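Local structure of serine protease inhibitor 4, isoform B (Drosophila melanogaster, 4P0F) at residues A[20-25]-A[372-377]; A[43-48]-A[62-67]; A[219-224]-A[352-357]; A[233-238]-A[244-249]; A[320-325]-A[360-365]. The protein probably inhibits serine and perhaps cysteine endopeptidases as a member of the serpin family, here captured in its cleaved form. One frame throughout, in Å; residues are numbered along the deposited sequence.

Contact 1 (A[20-25]-A[372-377]); sequences NVYGKL and LFWGSV
A buried helix-on-strand contact joins Y22, on the inner side of helix 6-28, to W374 and S376 on strand 370-377, alternate residues whose side chains face the helix. The short axes run 9.7 Å apart and cross at -33°, a gap bridged almost wholly by the tyrosine. With CG of Y22 swung away from its own nitrogen (chi1 -178°), the ring reaches across to the strand. There W374 lies over one face, its NE1 3.2 Å from Y22 CD2 and displaced toward the rim. The two planes meet at an oblique angle, 49°, which is neither a stack nor a T-shape, while Y22 CB sits over the indole in return. At the far end S376 OG approaches in the plane of the phenol ring. Its 2.3 Å separation from Y22 OH is very short for a hydrogen bond, so the exact length is doubtful. The phenol oxygen is also hydrogen-bonded to T361. With an alanine at W374 the face of Y22 would probably lose its indole cover, opening a gap there and leaving the ring less firmly held. The pairing illustrates the serpin core, where the first long helix lies against the strands of sheet B.

Contact 2 (A[43-48]-A[62-67]); sequences TCAAMA and QGLGLA
A45 and L64 make the tight part of this contact, which sets helix 38-49 against the end of helix 54-64 and the loop after it; A46 with L66 makes the slacker part. The two leucines point from the second segment toward the small side chains of helix 38-49. L64 holds CG anti to its carbonyl carbon (chi1 -62°), directing the fork at A45. Of its methyls, CD1 presses against A45 CB at 3.6 Å, and CD2 lies 3.9 Å from the same carbon, so the alanine methyl is met by both branches. L64 CD1 also rests on the backbone, 3.9 Å from A45 C, which is possible because alanine leaves the helix surface low. Two residues further on, L66 CD2 comes no nearer than 4.2 Å from A46 CB, a single grazing touch; its side chain leans also on I74 and F78 of helix 71-84. Between the leucines the chain leaves the helix at G65, whose positive phi of 76° carries it round toward L66. Here the surface begins: Q62 is exposed, and G63 and G65 are partly so. A hydrogen bond from Q42 NE2 to L64 O adds a polar tie beside the apolar seam. Small alanines on one helix meeting leucines at the end of the next join two successive helices of the serpin helical region.

Contact 3 (A[219-224]-A[352-357]); sequences MALELP and IEFFAD
F354 lays one face of its ring over L221, whose CB stands almost on the ring normal, 10° off it and 3.9 Å from the centroid: a textbook CH-pi contact. The two side chains pass each other in opposite directions, so the leucine does not stop at its CB. L221 CD2 continues toward the root of the ring, 4.0 Å from F354 CD1, and methylene and methyl are thus spread along the aromatic surface. Both residues hold CG opposite the backbone nitrogen (chi1 -168° in F354), which turns each side chain inward between the crossing strands. The outer corner of the ring meets backbone instead. F354 CE2 lies 3.7 Å from A220 C and 3.8 Å from M219 O, the oxygen arriving at the ring edge near its plane. That carbonyl already accepts a backbone hydrogen bond from L236 N, so the ring merely borders a satisfied oxygen. M219 adds its CB, 4.0 Å from F354 CE2, before its extended chain leads away. A serine at F354 would probably leave the L221 side chain without its aromatic cover and open a gap between the two strands. The axes of the two short strand segments cross at 86°, with strand 352-355 running parallel beside strand 263-281. F354 reaches from there over strand 218-224, touching V267 of strand 263-281 as well as I234 and L236 of strand 230-237, while L221 rests on F208 of strand 197-213, V267 and L269.

Contact 4 (A[233-238]-A[244-249]); sequences LIVLPN and PALEEK
L246 carries the helix side of this contact, meeting V235 and P237 of the strand that precedes the helix in the chain. The walk along the helix begins at P244, whose carbonyl oxygen accepts the amide of E248, so the helical bonding is already under way. The oxygen of A245 takes the amide of K249 in the same manner. At L246 the direction changes and the side chain faces the strand. Its CG stands opposite the backbone nitrogen (chi1 173°), which turns the fork toward the strand, and chi2 of 59° places the CD2 methyl in the wedge between valine and proline. There L246 CD2 lies 3.7 Å from P237 CG and 3.8 Å from P237 CD, meeting the ring crosswise at about a right angle. The same methyl is 3.8 Å from V235 CG1, the branch that chi1 -167° sets anti to the valine nitrogen. Closer to the helix, L246 CB still grazes P237 CG at 4.2 Å. The leucine packs also on L216 and on A218 of strand 218-224. E247 turns toward helix 6-28 instead, where its side chain packs on Y22 and S26, and E247 OE2 makes a weak hydrogen bond to S376 OG. K249 leans on L216 and D217. Not one hydrogen bond passes between the two segments: the backbone bonds named here run within the helix or between strands, as where V235 pairs with T361. Between these two segments the contact is purely apolar, one leucine methyl seated in a valine-proline corner, so it depends on shape and burial.

Contact 5 (A[320-325]-A[360-365]); sequences AFIEVN and FTYVLV
I322 of strand 311-324 meets two side chains of strand 360-366, Y362 and L364, without any hydrogen bond between the segments; the nearest CA atoms, those of I322 and L364, remain 10.4 Å apart. The aliphatic contact is the simpler: I322 CD1 and L364 CD1 reach toward each other tip to tip and stop at 4.1 Å. The aromatic one uses both branches of the isoleucine, which comes to Y362 from the opposite direction. I322 CD1 lies 3.8 Å from Y362 CE1, placed obliquely to the ring. The other branch meets the polar end of the ring, I322 CG2 standing 3.5 Å from Y362 OH, a van der Waals touch that supplies the hydroxyl with no bond. The longer branch runs clear of the strand because CG1 is trans to the nitrogen (chi1 -174°), whereas the tyrosine ring sits between its nitrogen and carbonyl carbon (chi1 62°), a choice that turns it toward I322. Backbone bonding keeps I322 in its own sheet, next to A276, and its side chain rests also on T329 of strand 328-341. Apolar side chains meeting end to end between two sheets are characteristic of the serpin core, where sheet A, widened in the cleaved form by the inserted reactive loop, lies over sheet B.

Contact 1 closes the widest loop, and the other four are nested inside it. Along the chain, contact 2 closes before contacts 3, 4 and 5 open; contact 4 is nested in contact 3, whose segments alternate with those of contact 5. Strand 360-366 is the hub: it pairs with strand 370-377 of contact 1 and strand 230-237 of contact 4, which in turn pairs with strand 218-224 of contact 3. Centres of contacts 1 and 5 lie about 10 Å apart, those of 2 and 3 about 33 Å, on opposite sides of the chain's centre. E247 OE2, near Y22 OH, joins contacts 4 and 1. The serpin's C-terminal strands thus pack its first helix against sheet B.

Contact 1 (A[20-25]-A[372-377])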
# COMPACT_ATOMS: atom_id res chain seq x y z
N ASN A 20 -5.72 6.44 7.88
CA ASN A 20 -7.15 6.14 7.86
C ASN A 20 -7.38 4.66 7.53
O ASN A 20 -8.15 3.97 8.21
CB ASN A 20 -7.88 7.02 6.85
CG ASN A 20 -7.94 8.48 7.27
OD1 ASN A 20 -7.61 8.85 8.40
ND2 ASN A 20 -8.43 9.32 6.37
N VAL A 21 -6.72 4.18 6.47
CA VAL A 21 -6.87 2.79 6.04
C VAL A 21 -6.31 1.83 7.09
O VAL A 21 -6.94 0.82 7.43
CB VAL A 21 -6.17 2.57 4.68
CG1 VAL A 21 -6.09 1.08 4.34
CG2 VAL A 21 -6.90 3.33 3.58
N TYR A 22 -5.14 2.16 7.62
CA TYR A 22 -4.47 1.35 8.64
C TYR A 22 -5.41 1.16 9.84
O TYR A 22 -5.58 0.05 10.36
CB TYR A 22 -3.16 2.03 9.05
CG TYR A 22 -2.27 1.34 10.07
CD1 TYR A 22 -1.96 -0.01 9.98
CD2 TYR A 22 -1.69 2.09 11.09
CE1 TYR A 22 -1.12 -0.60 10.91
CE2 TYR A 22 -0.86 1.51 12.02
CZ TYR A 22 -0.57 0.17 11.93
OH TYR A 22 0.26 -0.38 12.88
N GLY A 23 -6.07 2.24 10.25
CA GLY A 23 -7.00 2.17 11.35
C GLY A 23 -8.17 1.25 11.08
O GLY A 23 -8.56 0.47 11.95
N LYS A 24 -8.76 1.33 9.88
CA LYS A 24 -9.88 0.47 9.53
C LYS A 24 -9.45 -0.99 9.35
O LYS A 24 -10.21 -1.90 9.66
CB LYS A 24 -10.57 0.97 8.26
CG LYS A 24 -11.18 2.37 8.38
CD LYS A 24 -12.04 2.54 9.61
CE LYS A 24 -12.64 3.94 9.64
NZ LYS A 24 -13.36 4.22 10.90
N LEU A 25 -8.24 -1.21 8.84
CA LEU A 25 -7.75 -2.58 8.64
C LEU A 25 -7.42 -3.23 9.97
O LEU A 25 -7.70 -4.41 10.18
CB LEU A 25 -6.51 -2.59 7.76
CG LEU A 25 -6.71 -2.33 6.27
CD1 LEU A 25 -5.37 -2.24 5.55
CD2 LEU A 25 -7.58 -3.41 5.63
N LEU A 372 4.95 4.49 0.94
CA LEU A 372 4.73 3.52 -0.13
C LEU A 372 4.17 2.22 0.41
O LEU A 372 3.33 1.58 -0.22
CB LEU A 372 6.03 3.26 -0.89
CG LEU A 372 6.58 4.45 -1.68
CD1 LEU A 372 7.94 4.13 -2.26
CD2 LEU A 372 5.60 4.89 -2.77
N PHE A 373 4.65 1.83 1.60
CA PHE A 373 4.17 0.66 2.32
C PHE A 373 4.00 1.03 3.79
O PHE A 373 4.73 1.88 4.32
CB PHE A 373 5.13 -0.53 2.19
CG PHE A 373 5.22 -1.09 0.81
CD1 PHE A 373 6.08 -0.54 -0.12
CD2 PHE A 373 4.45 -2.18 0.43
CE1 PHE A 373 6.18 -1.06 -1.39
CE2 PHE A 373 4.54 -2.69 -0.84
CZ PHE A 373 5.39 -2.12 -1.75
N TRP A 374 3.07 0.36 4.44
CA TRP A 374 2.74 0.60 5.83
C TRP A 374 2.36 -0.74 6.45
O TRP A 374 1.65 -1.53 5.83
CB TRP A 374 1.59 1.60 5.93
CG TRP A 374 1.42 2.26 7.25
CD1 TRP A 374 1.16 1.66 8.44
CD2 TRP A 374 1.46 3.67 7.52
NE1 TRP A 374 1.05 2.60 9.43
CE2 TRP A 374 1.23 3.84 8.89
CE3 TRP A 374 1.67 4.81 6.72
CZ2 TRP A 374 1.21 5.10 9.49
CZ3 TRP A 374 1.65 6.05 7.32
CH2 TRP A 374 1.42 6.19 8.69
N GLY A 375 2.84 -1.01 7.66
CA GLY A 375 2.48 -2.27 8.29
C GLY A 375 2.70 -2.34 9.78
O GLY A 375 3.14 -1.38 10.41
N SER A 376 2.34 -3.50 10.32
CA SER A 376 2.46 -3.83 11.73
C SER A 376 3.13 -5.18 11.89
O SER A 376 2.88 -6.10 11.11
CB SER A 376 1.09 -3.91 12.39
OG SER A 376 0.50 -2.65 12.55
N VAL A 377 3.95 -5.31 12.93
CA VAL A 377 4.40 -6.61 13.39
C VAL A 377 3.79 -6.82 14.76
O VAL A 377 4.15 -6.13 15.71
CB VAL A 377 5.92 -6.72 13.46
CG1 VAL A 377 6.33 -8.09 14.00
CG2 VAL A 377 6.53 -6.50 12.08

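Contact 2 (A[43-48]-A[62-67])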
# COMPACT_ATOMS: atom_id res chain seq x y z
N THR A 43 -3.81 5.22 -5.81
CA THR A 43 -3.59 5.34 -7.25
C THR A 43 -4.67 4.59 -8.01
O THR A 43 -5.26 5.13 -8.95
CB THR A 43 -2.20 4.82 -7.64
OG1 THR A 43 -1.21 5.59 -6.96
CG2 THR A 43 -1.96 4.94 -9.13
N CYS A 44 -4.96 3.36 -7.60
CA CYS A 44 -5.95 2.55 -8.30
C CYS A 44 -7.32 3.22 -8.21
O CYS A 44 -8.05 3.32 -9.20
CB CYS A 44 -6.02 1.15 -7.73
SG CYS A 44 -7.06 0.06 -8.73
N ALA A 45 -7.66 3.69 -7.01
CA ALA A 45 -8.95 4.31 -6.80
C ALA A 45 -9.06 5.66 -7.51
O ALA A 45 -10.15 6.04 -7.97
CB ALA A 45 -9.21 4.48 -5.32
N ALA A 46 -7.95 6.39 -7.62
CA ALA A 46 -7.94 7.66 -8.35
C ALA A 46 -8.17 7.42 -9.84
O ALA A 46 -8.84 8.21 -10.50
CB ALA A 46 -6.63 8.41 -8.13
N MET A 47 -7.62 6.33 -10.37
CA MET A 47 -7.88 5.96 -11.76
C MET A 47 -9.37 5.73 -11.96
O MET A 47 -9.94 6.17 -12.97
CB MET A 47 -7.08 4.72 -12.17
CG MET A 47 -5.59 5.01 -12.37
SD MET A 47 -4.67 3.66 -13.14
CE MET A 47 -4.67 2.48 -11.82
N ALA A 48 -10.00 5.04 -11.03
CA ALA A 48 -11.44 4.81 -11.14
C ALA A 48 -12.18 6.13 -11.07
O ALA A 48 -13.15 6.34 -11.81
CB ALA A 48 -11.92 3.86 -10.07
N GLN A 62 -13.02 13.24 -1.92
CA GLN A 62 -12.91 13.66 -0.54
C GLN A 62 -12.47 12.52 0.37
O GLN A 62 -11.78 12.75 1.35
CB GLN A 62 -14.23 14.27 -0.08
CG GLN A 62 -14.64 15.42 -0.98
CD GLN A 62 -15.96 16.03 -0.58
OE1 GLN A 62 -16.70 15.47 0.22
NE2 GLN A 62 -16.25 17.19 -1.14
N GLY A 63 -12.84 11.29 0.02
CA GLY A 63 -12.44 10.14 0.84
C GLY A 63 -10.98 9.73 0.63
O GLY A 63 -10.34 9.22 1.54
N LEU A 64 -10.47 9.94 -0.58
CA LEU A 64 -9.08 9.63 -0.92
C LEU A 64 -8.13 10.79 -0.63
O LEU A 64 -6.91 10.61 -0.53
CB LEU A 64 -8.97 9.25 -2.39
CG LEU A 64 -9.75 8.02 -2.85
CD1 LEU A 64 -9.72 7.92 -4.37
CD2 LEU A 64 -9.19 6.77 -2.20
N GLY A 65 -8.69 11.99 -0.51
CA GLY A 65 -7.88 13.18 -0.31
C GLY A 65 -7.20 13.62 -1.59
O GLY A 65 -6.04 14.01 -1.59
N LEU A 66 -7.93 13.57 -2.71
CA LEU A 66 -7.33 13.94 -3.98
C LEU A 66 -7.14 15.46 -4.07
O LEU A 66 -7.71 16.21 -3.28
CB LEU A 66 -8.17 13.42 -5.14
CG LEU A 66 -8.42 11.90 -5.15
CD1 LEU A 66 -9.11 11.48 -6.43
CD2 LEU A 66 -7.12 11.11 -4.98
N ALA A 67 -6.33 15.89 -5.04
CA ALA A 67 -5.83 17.27 -5.09
C ALA A 67 -6.94 18.30 -5.31
O ALA A 67 -6.85 19.43 -4.84
CB ALA A 67 -4.78 17.40 -6.19

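Contact 3 (A[219-224]-A[352-357])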
# COMPACT_ATOMS: atom_id res chain seq x y z
N MET A 219 9.23 5.54 20.49
CA MET A 219 10.48 6.00 19.89
C MET A 219 10.47 5.58 18.44
O MET A 219 9.76 4.64 18.06
CB MET A 219 11.69 5.41 20.63
CG MET A 219 11.75 5.76 22.09
SD MET A 219 13.08 4.90 22.98
CE MET A 219 12.74 5.51 24.63
N ALA A 220 11.24 6.28 17.62
CA ALA A 220 11.28 5.96 16.21
C ALA A 220 12.69 5.98 15.67
O ALA A 220 13.56 6.66 16.20
CB ALA A 220 10.40 6.92 15.41
N LEU A 221 12.89 5.23 14.60
CA LEU A 221 14.18 5.06 13.95
C LEU A 221 13.93 4.94 12.46
O LEU A 221 12.92 4.36 12.03
CB LEU A 221 14.92 3.81 14.49
CG LEU A 221 16.41 3.64 14.21
CD1 LEU A 221 17.23 4.59 15.06
CD2 LEU A 221 16.83 2.21 14.47
N GLU A 222 14.82 5.54 11.67
CA GLU A 222 14.77 5.39 10.22
C GLU A 222 16.02 4.69 9.71
O GLU A 222 17.14 5.08 10.04
CB GLU A 222 14.65 6.75 9.54
CG GLU A 222 13.39 6.90 8.77
CD GLU A 222 13.25 8.27 8.13
OE1 GLU A 222 14.28 8.93 7.87
OE2 GLU A 222 12.10 8.66 7.89
N LEU A 223 15.81 3.66 8.90
CA LEU A 223 16.88 2.89 8.30
C LEU A 223 16.91 3.19 6.80
O LEU A 223 15.99 2.80 6.08
CB LEU A 223 16.68 1.40 8.55
CG LEU A 223 16.50 0.96 10.01
CD1 LEU A 223 16.32 -0.54 10.11
CD2 LEU A 223 17.69 1.41 10.85
N PRO A 224 17.96 3.89 6.33
CA PRO A 224 17.98 4.28 4.92
C PRO A 224 18.43 3.17 3.98
O PRO A 224 19.19 2.30 4.36
CB PRO A 224 18.98 5.44 4.90
CG PRO A 224 19.90 5.15 6.03
CD PRO A 224 19.05 4.51 7.09
N ILE A 352 22.11 4.72 22.22
CA ILE A 352 20.73 4.47 22.58
C ILE A 352 20.33 3.08 22.09
O ILE A 352 20.62 2.72 20.94
CB ILE A 352 19.81 5.55 21.97
CG1 ILE A 352 20.10 6.89 22.65
CG2 ILE A 352 18.33 5.17 22.10
CD1 ILE A 352 19.41 8.08 22.01
N GLU A 353 19.69 2.30 22.95
CA GLU A 353 19.16 0.99 22.54
C GLU A 353 17.80 1.15 21.86
O GLU A 353 16.92 1.87 22.34
CB GLU A 353 19.06 0.06 23.74
CG GLU A 353 20.40 -0.22 24.39
CD GLU A 353 20.32 -1.27 25.47
OE1 GLU A 353 19.20 -1.51 25.98
OE2 GLU A 353 21.37 -1.85 25.81
N PHE A 354 17.65 0.49 20.72
CA PHE A 354 16.39 0.44 20.02
C PHE A 354 16.15 -1.02 19.64
O PHE A 354 16.62 -1.48 18.61
CB PHE A 354 16.42 1.34 18.78
CG PHE A 354 15.07 1.57 18.16
CD1 PHE A 354 14.50 0.64 17.33
CD2 PHE A 354 14.37 2.75 18.41
CE1 PHE A 354 13.25 0.85 16.75
CE2 PHE A 354 13.14 2.97 17.84
CZ PHE A 354 12.57 2.03 17.01
N PHE A 355 15.48 -1.74 20.53
CA PHE A 355 15.32 -3.19 20.41
C PHE A 355 13.88 -3.47 20.05
O PHE A 355 12.99 -3.36 20.90
CB PHE A 355 15.68 -3.92 21.72
CG PHE A 355 17.14 -3.81 22.14
CD1 PHE A 355 18.10 -3.25 21.30
CD2 PHE A 355 17.54 -4.27 23.38
CE1 PHE A 355 19.42 -3.17 21.69
CE2 PHE A 355 18.86 -4.19 23.78
CZ PHE A 355 19.81 -3.64 22.94
N ALA A 356 13.63 -3.81 18.79
CA ALA A 356 12.27 -4.02 18.31
C ALA A 356 11.81 -5.44 18.63
O ALA A 356 11.58 -6.27 17.73
CB ALA A 356 12.20 -3.75 16.82
N ASP A 357 11.71 -5.72 19.92
CA ASP A 357 11.44 -7.07 20.40
C ASP A 357 10.04 -7.19 20.98
O ASP A 357 9.78 -8.04 21.83
CB ASP A 357 12.49 -7.49 21.44
CG ASP A 357 12.50 -6.60 22.68
OD1 ASP A 357 11.66 -5.69 22.81
OD2 ASP A 357 13.35 -6.84 23.56

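Contact 4 (A[233-238]-A[244-249])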
# COMPACT_ATOMS: atom_id res chain seq x y z
N LEU A 233 10.93 3.46 8.29
CA LEU A 233 10.63 4.07 9.57
C LEU A 233 10.01 3.04 10.48
O LEU A 233 9.06 2.38 10.08
CB LEU A 233 9.67 5.25 9.38
CG LEU A 233 9.16 5.92 10.65
CD1 LEU A 233 10.26 6.73 11.32
CD2 LEU A 233 7.95 6.78 10.31
N ILE A 234 10.58 2.88 11.67
CA ILE A 234 10.04 1.98 12.68
C ILE A 234 9.56 2.82 13.85
O ILE A 234 10.32 3.65 14.34
CB ILE A 234 11.10 0.96 13.17
CG1 ILE A 234 11.66 0.17 11.98
CG2 ILE A 234 10.50 0.01 14.18
CD1 ILE A 234 12.98 -0.49 12.27
N VAL A 235 8.32 2.63 14.27
CA VAL A 235 7.80 3.32 15.45
C VAL A 235 7.46 2.27 16.48
O VAL A 235 6.62 1.41 16.27
CB VAL A 235 6.57 4.19 15.13
CG1 VAL A 235 6.29 5.11 16.30
CG2 VAL A 235 6.81 4.99 13.86
N LEU A 236 8.17 2.36 17.60
CA LEU A 236 8.19 1.34 18.64
C LEU A 236 7.57 1.87 19.93
O LEU A 236 8.10 2.80 20.53
CB LEU A 236 9.64 0.91 18.89
CG LEU A 236 9.88 -0.19 19.90
CD1 LEU A 236 9.31 -1.52 19.43
CD2 LEU A 236 11.40 -0.32 20.16
N PRO A 237 6.44 1.28 20.37
CA PRO A 237 5.89 1.68 21.67
C PRO A 237 6.91 1.47 22.79
O PRO A 237 7.74 0.56 22.69
CB PRO A 237 4.69 0.75 21.85
CG PRO A 237 4.32 0.31 20.47
CD PRO A 237 5.59 0.29 19.68
N ASN A 238 6.84 2.28 23.84
CA ASN A 238 7.77 2.12 24.97
C ASN A 238 7.43 0.91 25.83
O ASN A 238 8.28 0.43 26.59
CB ASN A 238 7.78 3.38 25.85
CG ASN A 238 8.41 4.58 25.17
OD1 ASN A 238 9.18 4.45 24.23
ND2 ASN A 238 8.10 5.77 25.69
N PRO A 244 -1.58 -1.15 20.30
CA PRO A 244 -2.93 -0.64 20.02
C PRO A 244 -3.12 0.83 20.41
O PRO A 244 -3.75 1.59 19.66
CB PRO A 244 -3.83 -1.55 20.86
CG PRO A 244 -3.06 -2.82 20.99
CD PRO A 244 -1.63 -2.39 21.10
N ALA A 245 -2.56 1.23 21.55
CA ALA A 245 -2.65 2.62 21.99
C ALA A 245 -1.84 3.54 21.08
O ALA A 245 -2.27 4.65 20.77
CB ALA A 245 -2.17 2.75 23.42
N LEU A 246 -0.67 3.08 20.64
CA LEU A 246 0.13 3.86 19.70
C LEU A 246 -0.63 4.07 18.40
O LEU A 246 -0.59 5.16 17.83
CB LEU A 246 1.47 3.18 19.39
CG LEU A 246 2.31 3.84 18.29
CD1 LEU A 246 2.66 5.27 18.65
CD2 LEU A 246 3.60 3.05 18.04
N GLU A 247 -1.30 3.02 17.95
CA GLU A 247 -2.03 3.07 16.68
C GLU A 247 -3.10 4.14 16.75
O GLU A 247 -3.32 4.87 15.78
CB GLU A 247 -2.65 1.71 16.37
CG GLU A 247 -1.64 0.66 15.95
CD GLU A 247 -2.27 -0.69 15.64
OE1 GLU A 247 -3.46 -0.89 15.96
OE2 GLU A 247 -1.57 -1.55 15.07
N GLU A 248 -3.75 4.22 17.90
CA GLU A 248 -4.79 5.23 18.12
C GLU A 248 -4.21 6.64 18.18
O GLU A 248 -4.80 7.58 17.65
CB GLU A 248 -5.55 4.93 19.42
CG GLU A 248 -6.42 3.69 19.35
CD GLU A 248 -6.93 3.25 20.72
OE1 GLU A 248 -6.78 4.02 21.69
OE2 GLU A 248 -7.48 2.14 20.82
N LYS A 249 -3.06 6.78 18.83
CA LYS A 249 -2.42 8.08 18.99
C LYS A 249 -1.78 8.62 17.72
O LYS A 249 -1.61 9.82 17.58
CB LYS A 249 -1.37 8.03 20.09
CG LYS A 249 -1.95 7.89 21.48
CD LYS A 249 -0.85 7.87 22.53
CE LYS A 249 -1.33 7.23 23.82
NZ LYS A 249 -0.20 6.82 24.71

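Contact 5 (A[320-325]-A[360-365])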
# COMPACT_ATOMS: atom_id res chain seq x y z
N ALA A 320 -0.39 -7.69 -0.46
CA ALA A 320 0.94 -7.13 -0.22
C ALA A 320 1.86 -8.14 0.47
O ALA A 320 1.41 -9.10 1.10
CB ALA A 320 0.83 -5.86 0.59
N PHE A 321 3.15 -7.92 0.28
CA PHE A 321 4.21 -8.80 0.76
C PHE A 321 5.40 -7.96 1.17
O PHE A 321 5.71 -6.97 0.51
CB PHE A 321 4.63 -9.80 -0.32
CG PHE A 321 5.85 -10.60 0.02
CD1 PHE A 321 7.12 -10.13 -0.28
CD2 PHE A 321 5.74 -11.81 0.68
CE1 PHE A 321 8.24 -10.86 0.05
CE2 PHE A 321 6.87 -12.54 1.02
CZ PHE A 321 8.11 -12.06 0.70
N ILE A 322 6.08 -8.35 2.25
CA ILE A 322 7.33 -7.71 2.62
C ILE A 322 8.26 -8.74 3.27
O ILE A 322 7.80 -9.64 3.97
CB ILE A 322 7.10 -6.51 3.58
CG1 ILE A 322 8.41 -5.76 3.83
CG2 ILE A 322 6.48 -6.97 4.88
CD1 ILE A 322 8.20 -4.34 4.41
N GLU A 323 9.55 -8.63 2.98
CA GLU A 323 10.58 -9.41 3.67
C GLU A 323 11.67 -8.44 4.08
O GLU A 323 12.09 -7.61 3.28
CB GLU A 323 11.15 -10.53 2.79
CG GLU A 323 12.00 -10.05 1.61
CD GLU A 323 13.45 -9.73 1.99
OE1 GLU A 323 13.89 -10.09 3.10
OE2 GLU A 323 14.15 -9.09 1.17
N VAL A 324 12.11 -8.55 5.33
CA VAL A 324 13.14 -7.71 5.89
C VAL A 324 14.26 -8.61 6.42
O VAL A 324 14.02 -9.46 7.26
CB VAL A 324 12.59 -6.85 7.04
CG1 VAL A 324 13.70 -6.01 7.70
CG2 VAL A 324 11.48 -5.95 6.52
N ASN A 325 15.48 -8.42 5.91
CA ASN A 325 16.62 -9.23 6.34
C ASN A 325 17.90 -8.42 6.41
O ASN A 325 17.87 -7.19 6.42
CB ASN A 325 16.79 -10.45 5.41
CG ASN A 325 17.20 -10.07 4.00
OD1 ASN A 325 17.51 -8.92 3.70
ND2 ASN A 325 17.19 -11.07 3.11
N PHE A 360 5.38 -3.54 16.85
CA PHE A 360 5.72 -2.22 16.33
C PHE A 360 5.06 -1.97 14.98
O PHE A 360 4.51 -2.89 14.36
CB PHE A 360 7.25 -2.06 16.20
CG PHE A 360 7.92 -3.05 15.28
CD1 PHE A 360 8.07 -2.78 13.92
CD2 PHE A 360 8.44 -4.23 15.78
CE1 PHE A 360 8.70 -3.69 13.09
CE2 PHE A 360 9.07 -5.14 14.95
CZ PHE A 360 9.20 -4.86 13.60
N THR A 361 5.06 -0.71 14.57
CA THR A 361 4.54 -0.33 13.27
C THR A 361 5.71 0.19 12.44
O THR A 361 6.74 0.60 12.97
CB THR A 361 3.39 0.71 13.38
OG1 THR A 361 2.89 1.02 12.07
CG2 THR A 361 3.85 1.95 14.03
N TYR A 362 5.57 0.09 11.12
CA TYR A 362 6.64 0.50 10.23
C TYR A 362 6.06 1.09 8.94
O TYR A 362 4.93 0.79 8.55
CB TYR A 362 7.59 -0.67 9.92
CG TYR A 362 6.91 -1.82 9.20
CD1 TYR A 362 6.76 -1.80 7.82
CD2 TYR A 362 6.39 -2.89 9.91
CE1 TYR A 362 6.13 -2.83 7.16
CE2 TYR A 362 5.75 -3.93 9.25
CZ TYR A 362 5.62 -3.89 7.88
OH TYR A 362 4.98 -4.91 7.22
N VAL A 363 6.86 1.94 8.31
CA VAL A 363 6.49 2.63 7.09
C VAL A 363 7.70 2.67 6.17
O VAL A 363 8.80 3.01 6.60
CB VAL A 363 6.02 4.07 7.35
CG1 VAL A 363 5.38 4.66 6.08
CG2 VAL A 363 5.04 4.11 8.51
N LEU A 364 7.51 2.30 4.91
CA LEU A 364 8.53 2.53 3.88
C LEU A 364 8.21 3.88 3.25
O LEU A 364 7.17 4.05 2.60
CB LEU A 364 8.53 1.42 2.83
CG LEU A 364 8.92 0.02 3.32
CD1 LEU A 364 8.98 -0.98 2.16
CD2 LEU A 364 10.26 0.06 4.02
N VAL A 365 9.09 4.85 3.49
CA VAL A 365 8.80 6.25 3.20
C VAL A 365 9.79 6.84 2.22
O VAL A 365 11.00 6.63 2.33
CB VAL A 365 8.81 7.11 4.49
CG1 VAL A 365 7.69 6.71 5.41
CG2 VAL A 365 10.12 6.98 5.23